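Local structure of stage II sporulation protein Q (Bacillus subtilis, 3TUF) at the interface of chains A and B. The protein takes part in forespore engulfment and forms with SpoIIIAH an intercellular channel through which the mother cell triggers sigma-G-directed gene expression in the forespore. Sequence-based numbering; all coordinates share one arbitrary frame. Chains: chain A, Stage II sporulation protein Q; chain B, Stage III sporulation protein AH.

Contact 1: the interface of chains A and B. Residues chain A 75-76, 78; chain B 167, 193.
Backbone pairing, ring packing and amide-to-imidazole contact join A:Asn76 and A:Tyr78 to B:His167 and B:Phe193 at this part of the SpoIIQ–SpoIIIAH interface. The backbone hydrogen bond runs from B:Phe193 N to A:Asn76 O at 3.0 Å. It meets the acceptor almost head-on, and so ties the loop just before strand 77-80 of chain A to strand 188-194 of chain B. Among the rings, A:Tyr78 and B:Phe193 stand edge to face, their planes 78° apart. The CD1-CE1 edge of B:Phe193 meets the CD2-CE2 edge of A:Tyr78, with B:Phe193 CE1 lying 3.6 Å from A:Tyr78 CD2. A:Asn76 O lies at the edge of the phenyl ring, in its plane. Within chain B, the CB of B:His167 covers one face of that ring near its rim, so the two chain B side chains pack on each other and probably help hold one another in place. The imidazole in turn takes A:Asn76 CB over one face, 3.6 Å above the plane and displaced towards the rim, and has A:Tyr78 CE2 at its edge. Its chi1 of 62° sets CG between backbone N and carbonyl carbon, turning the ring towards chain A. The carboxamide of A:Asn76 is inclined to the imidazole by 61°, and its ND2 lies 3.3 Å from B:His167 NE2.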
loop_
_atom_site.group_PDB
_atom_site.type_symbol
_atom_site.label_atom_id
_atom_site.label_comp_id
_atom_site.label_asym_id
_atom_site.label_seq_id
_atom_site.Cartn_x
_atom_site.Cartn_y
_atom_site.Cartn_z
ATOM N N ASN A 75 -10.400 -3.279 -26.489
ATOM C CA ASN A 75 -9.754 -4.460 -27.036
ATOM C C ASN A 75 -10.006 -5.524 -25.996
ATOM O O ASN A 75 -10.975 -6.255 -26.087
ATOM C CB ASN A 75 -8.284 -4.368 -27.403
ATOM C CG ASN A 75 -8.022 -3.334 -28.462
ATOM O OD1 ASN A 75 -8.023 -3.628 -29.646
ATOM N ND2 ASN A 75 -7.808 -2.108 -28.040
ATOM N N ASN A 76 -9.138 -5.607 -25.002
ATOM C CA ASN A 76 -9.475 -6.315 -23.770
ATOM C C ASN A 76 -9.481 -5.305 -22.669
ATOM O O ASN A 76 -9.131 -5.608 -21.502
ATOM C CB ASN A 76 -8.513 -7.446 -23.477
ATOM C CG ASN A 76 -7.810 -7.876 -24.694
ATOM O OD1 ASN A 76 -6.953 -7.149 -25.170
ATOM N ND2 ASN A 76 -8.197 -9.030 -25.263
ATOM N N TYR A 78 -12.272 -2.705 -20.928
ATOM C CA TYR A 78 -13.614 -2.192 -20.731
ATOM C C TYR A 78 -13.614 -0.894 -19.917
ATOM O O TYR A 78 -12.840 -0.728 -18.975
ATOM C CB TYR A 78 -14.403 -3.224 -19.967
ATOM C CG TYR A 78 -14.384 -4.564 -20.649
ATOM C CD1 TYR A 78 -15.487 -5.002 -21.380
ATOM C CD2 TYR A 78 -13.271 -5.391 -20.581
ATOM C CE1 TYR A 78 -15.485 -6.253 -22.016
ATOM C CE2 TYR A 78 -13.258 -6.617 -21.189
ATOM C CZ TYR A 78 -14.367 -7.047 -21.926
ATOM O OH TYR A 78 -14.376 -8.285 -22.568
ATOM N N HIS B 167 -11.675 -12.978 -21.023
ATOM C CA HIS B 167 -12.279 -11.730 -20.565
ATOM C C HIS B 167 -13.702 -11.661 -21.126
ATOM O O HIS B 167 -13.984 -12.241 -22.179
ATOM C CB HIS B 167 -11.452 -10.522 -21.022
ATOM C CG HIS B 167 -11.340 -10.370 -22.519
ATOM N ND1 HIS B 167 -10.789 -11.339 -23.337
ATOM C CD2 HIS B 167 -11.684 -9.345 -23.337
ATOM C CE1 HIS B 167 -10.827 -10.929 -24.592
ATOM N NE2 HIS B 167 -11.365 -9.722 -24.620
ATOM N N PHE B 193 -7.749 -6.878 -19.219
ATOM C CA PHE B 193 -7.422 -8.289 -18.953
ATOM C C PHE B 193 -6.206 -8.717 -19.768
ATOM O O PHE B 193 -6.283 -8.829 -20.988
ATOM C CB PHE B 193 -8.596 -9.200 -19.316
ATOM C CG PHE B 193 -9.860 -8.909 -18.538
ATOM C CD1 PHE B 193 -10.559 -7.705 -18.714
ATOM C CD2 PHE B 193 -10.345 -9.812 -17.641
ATOM C CE1 PHE B 193 -11.724 -7.409 -17.967
ATOM C CE2 PHE B 193 -11.496 -9.525 -16.911
ATOM C CZ PHE B 193 -12.187 -8.323 -17.083
#

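Contact 2: the interface of chains A and B. Residues chain A 58, 64, 67-68, 71; chain B 169-170, 172-173.
Extended beyond CG (chi2 164°), the side chain of A:Glu68 reaches along the start of chain B helix 169-177, where B:Ser170, with chi1 -107°, turns its hydroxyl to the carboxylate. The hydroxyl OG donates a hydrogen bond to A:Glu68 OE2 at 3.1 Å, nearly in line with the C-O bond of the acceptor. Position near the first turn of the helix may add some electrostatic stabilisation to this carboxylate. The aliphatic part of the glutamate is packed as well: its CG lies 3.9 Å from B:Lys169 CB and also touches the methyl CG2 of B:Thr173. The methylene thus lies between two residues one turn apart, while the carboxylate is held by B:Ser170. A bend at chi2 (-133°) brings CD of B:Lys169 to the backbone carbonyl of A:Glu68, and the lysine chain runs alongside it. B:Thr173 is well covered by chain A. Its hydroxyl OG1 lies 3.6 Å from the phenol OH of A:Tyr58 and 3.7 Å from A:Lys67 CB. The amine NZ of A:Lys64 comes to 3.8 Å from B:Ser170 OG and, if charged, would probably favour the negative carboxylate nearby. A:Leu71 adds its CD1 methyl, 3.9 Å from B:Lys169 O. The site brings the short helix 64-69 of chain A, and the beginning of strand 71-73 that follows it, against the first half of helix 169-177 of chain B.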
loop_
_atom_site.group_PDB
_atom_site.type_symbol
_atom_site.label_atom_id
_atom_site.label_comp_id
_atom_site.label_asym_id
_atom_site.label_seq_id
_atom_site.Cartn_x
_atom_site.Cartn_y
_atom_site.Cartn_z
ATOM N N TYR A 58 -23.441 4.635 -17.809
ATOM C CA TYR A 58 -23.341 3.581 -16.800
ATOM C C TYR A 58 -23.939 3.991 -15.451
ATOM O O TYR A 58 -23.561 5.018 -14.887
ATOM C CB TYR A 58 -21.882 3.154 -16.617
ATOM C CG TYR A 58 -21.711 1.893 -15.800
ATOM C CD1 TYR A 58 -21.544 1.952 -14.423
ATOM C CD2 TYR A 58 -21.715 0.643 -16.405
ATOM C CE1 TYR A 58 -21.387 0.804 -13.672
ATOM C CE2 TYR A 58 -21.558 -0.511 -15.663
ATOM C CZ TYR A 58 -21.394 -0.426 -14.296
ATOM O OH TYR A 58 -21.238 -1.572 -13.552
ATOM N N LYS A 64 -27.639 -6.148 -13.727
ATOM C CA LYS A 64 -26.446 -6.682 -14.322
ATOM C C LYS A 64 -26.350 -6.486 -15.845
ATOM O O LYS A 64 -25.336 -5.960 -16.375
ATOM C CB LYS A 64 -26.310 -8.173 -13.967
ATOM C CG LYS A 64 -24.920 -8.700 -14.362
ATOM C CD LYS A 64 -24.700 -10.139 -13.999
ATOM C CE LYS A 64 -24.893 -10.985 -15.222
ATOM N NZ LYS A 64 -24.041 -12.160 -14.997
ATOM N N LYS A 67 -25.875 -2.867 -16.803
ATOM C CA LYS A 67 -24.478 -2.472 -16.555
ATOM C C LYS A 67 -23.591 -3.019 -17.648
ATOM O O LYS A 67 -22.760 -2.282 -18.174
ATOM C CB LYS A 67 -24.034 -2.931 -15.206
ATOM C CG LYS A 67 -24.646 -2.047 -14.185
ATOM C CD LYS A 67 -24.004 -2.346 -12.819
ATOM C CE LYS A 67 -24.440 -3.717 -12.294
ATOM N NZ LYS A 67 -23.903 -3.856 -10.877
ATOM N N GLU A 68 -23.806 -4.291 -18.008
ATOM C CA GLU A 68 -23.020 -4.931 -19.056
ATOM C C GLU A 68 -23.153 -4.193 -20.398
ATOM O O GLU A 68 -22.205 -4.038 -21.185
ATOM C CB GLU A 68 -23.475 -6.374 -19.221
ATOM C CG GLU A 68 -22.594 -7.344 -18.483
ATOM C CD GLU A 68 -23.272 -8.635 -18.361
ATOM O OE1 GLU A 68 -24.483 -8.567 -18.114
ATOM O OE2 GLU A 68 -22.659 -9.699 -18.516
ATOM N N LEU A 71 -21.187 -0.660 -21.047
ATOM C CA LEU A 71 -19.734 -0.715 -21.054
ATOM C C LEU A 71 -19.177 -0.312 -22.403
ATOM O O LEU A 71 -19.720 -0.709 -23.461
ATOM C CB LEU A 71 -19.213 -2.102 -20.679
ATOM C CG LEU A 71 -19.289 -2.525 -19.208
ATOM C CD1 LEU A 71 -18.694 -3.921 -19.086
ATOM C CD2 LEU A 71 -18.609 -1.560 -18.179
ATOM N N LYS B 169 -17.748 -9.102 -20.870
ATOM C CA LYS B 169 -18.540 -8.043 -20.248
ATOM C C LYS B 169 -19.024 -8.452 -18.841
ATOM O O LYS B 169 -19.043 -7.622 -17.902
ATOM C CB LYS B 169 -19.737 -7.733 -21.119
ATOM C CG LYS B 169 -19.413 -7.198 -22.484
ATOM C CD LYS B 169 -20.306 -5.970 -22.757
ATOM C CE LYS B 169 -20.253 -5.455 -24.207
ATOM N NZ LYS B 169 -21.540 -5.811 -24.861
ATOM N N SER B 170 -19.425 -9.724 -18.713
ATOM C CA SER B 170 -19.687 -10.322 -17.408
ATOM C C SER B 170 -18.559 -10.061 -16.430
ATOM O O SER B 170 -18.755 -9.391 -15.409
ATOM C CB SER B 170 -19.793 -11.821 -17.543
ATOM O OG SER B 170 -21.122 -12.205 -17.408
ATOM N N ALA B 172 -15.998 -8.237 -16.376
ATOM C CA ALA B 172 -15.517 -6.874 -16.172
ATOM C C ALA B 172 -16.428 -6.139 -15.258
ATOM O O ALA B 172 -16.028 -5.290 -14.450
ATOM C CB ALA B 172 -15.501 -6.193 -17.417
ATOM N N THR B 173 -17.698 -6.457 -15.424
ATOM C CA THR B 173 -18.708 -5.775 -14.644
ATOM C C THR B 173 -18.645 -6.287 -13.160
ATOM O O THR B 173 -18.816 -5.513 -12.160
ATOM C CB THR B 173 -20.024 -5.905 -15.374
ATOM O OG1 THR B 173 -20.893 -4.841 -14.968
ATOM C CG2 THR B 173 -20.645 -7.269 -15.127
#

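Contact 3: the interface of chains A and B. Residues chain A 78-80; chain B 176, 188-190.
A:Leu80 fits between B:Ile176 and B:Val189, forming the apolar centre of this strand pairing. Its CD2 methyl meets B:Ile176 CD1 at 3.4 Å, a tight approach in which the leucine and isoleucine chains run alongside one another, pointing opposite ways. The other branch turns to B:Val189: leucine CG lies 3.8 Å from the valine CB, and CD1 also touches CG2. With CG beside its backbone N (chi1 -66°), the leucine forks so that one methyl serves the helix and the other the strand of chain B. Outward from this centre, A:Ser79 and B:Ala190 form an antiparallel beta bridge; the additional bond from A:Leu80 N to B:Val189 O is weak. B:Asp188 makes the polar rim. Its chi1 of -176° directs the carboxylate to chain A, where OD2 accepts from the A:Ser79 hydroxyl OG at 3.0 Å and OD1 from A:Leu80 N at 3.1 Å. Both bonds use syn lone pairs. OD1 also accepts B:Val189 N at 2.8 Å, this time from above the carboxylate plane. Two backbone N-H groups, one from each chain, thus grip OD1 and fix the rotation of the carboxylate, while the serine holds the other oxygen. The site sets strand 77-80 of SpoIIQ antiparallel to strand 188-194 of SpoIIIAH at that strand's first residues, with B:Ile176 contributed from the last turn of helix 169-177.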
loop_
_atom_site.group_PDB
_atom_site.type_symbol
_atom_site.label_atom_id
_atom_site.label_comp_id
_atom_site.label_asym_id
_atom_site.label_seq_id
_atom_site.Cartn_x
_atom_site.Cartn_y
_atom_site.Cartn_z
ATOM N N TYR A 78 -12.272 -2.705 -20.928
ATOM C CA TYR A 78 -13.614 -2.192 -20.731
ATOM C C TYR A 78 -13.614 -0.894 -19.917
ATOM O O TYR A 78 -12.840 -0.728 -18.975
ATOM C CB TYR A 78 -14.403 -3.224 -19.967
ATOM C CG TYR A 78 -14.384 -4.564 -20.649
ATOM C CD1 TYR A 78 -15.487 -5.002 -21.380
ATOM C CD2 TYR A 78 -13.271 -5.391 -20.581
ATOM C CE1 TYR A 78 -15.485 -6.253 -22.016
ATOM C CE2 TYR A 78 -13.258 -6.617 -21.189
ATOM C CZ TYR A 78 -14.367 -7.047 -21.926
ATOM O OH TYR A 78 -14.376 -8.285 -22.568
ATOM N N SER A 79 -14.483 0.031 -20.246
ATOM C CA SER A 79 -14.462 1.275 -19.540
ATOM C C SER A 79 -15.961 1.590 -19.333
ATOM O O SER A 79 -16.830 0.884 -19.909
ATOM C CB SER A 79 -13.660 2.282 -20.369
ATOM O OG SER A 79 -14.218 3.588 -20.355
ATOM N N LEU A 80 -16.284 2.546 -18.451
ATOM C CA LEU A 80 -17.688 2.812 -18.075
ATOM C C LEU A 80 -18.241 3.741 -19.141
ATOM O O LEU A 80 -17.493 4.587 -19.607
ATOM C CB LEU A 80 -17.733 3.592 -16.781
ATOM C CG LEU A 80 -17.234 2.906 -15.490
ATOM C CD1 LEU A 80 -17.655 3.794 -14.343
ATOM C CD2 LEU A 80 -17.756 1.507 -15.335
ATOM N N ILE B 176 -15.847 -4.214 -11.799
ATOM C CA ILE B 176 -16.267 -2.824 -11.573
ATOM C C ILE B 176 -17.219 -2.742 -10.396
ATOM O O ILE B 176 -17.290 -1.730 -9.695
ATOM C CB ILE B 176 -16.883 -2.178 -12.842
ATOM C CG1 ILE B 176 -15.814 -1.968 -13.884
ATOM C CG2 ILE B 176 -17.538 -0.820 -12.505
ATOM C CD1 ILE B 176 -16.448 -1.684 -15.292
ATOM N N ASP B 188 -13.885 7.794 -14.198
ATOM C CA ASP B 188 -14.072 6.699 -15.148
ATOM C C ASP B 188 -13.313 5.553 -14.495
ATOM O O ASP B 188 -12.539 5.781 -13.551
ATOM C CB ASP B 188 -13.601 7.066 -16.602
ATOM C CG ASP B 188 -13.899 5.931 -17.650
ATOM O OD1 ASP B 188 -14.771 5.029 -17.413
ATOM O OD2 ASP B 188 -13.238 5.914 -18.727
ATOM N N VAL B 189 -13.567 4.343 -14.968
ATOM C CA VAL B 189 -12.973 3.158 -14.436
ATOM C C VAL B 189 -12.667 2.279 -15.639
ATOM O O VAL B 189 -13.535 2.005 -16.448
ATOM C CB VAL B 189 -14.011 2.418 -13.545
ATOM C CG1 VAL B 189 -13.521 1.034 -13.196
ATOM C CG2 VAL B 189 -14.355 3.184 -12.252
ATOM N N ALA B 190 -11.436 1.809 -15.771
ATOM C CA ALA B 190 -11.132 0.951 -16.895
ATOM C C ALA B 190 -10.550 -0.354 -16.390
ATOM O O ALA B 190 -9.872 -0.372 -15.347
ATOM C CB ALA B 190 -10.165 1.682 -17.841
#

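The contacts lie close together on the SpoIIQ–SpoIIIAH interface. Measured between centres of their C-alpha atoms, contacts 1 and 2 are about 12 Å apart, contacts 1 and 3 about 10 Å, and contacts 2 and 3 about 9 Å. A:Tyr78 belongs to contacts 1 and 3; both draw on strands 77-80 and 188-194, contact 1 adding loop residues that precede strand 77-80 and helix 169-177. That helix of chain B links contacts 2 and 3. Strand pairing and helix packing therefore act together, probably fixing the relative orientation of the two proteins as the building unit of the intercellular channel.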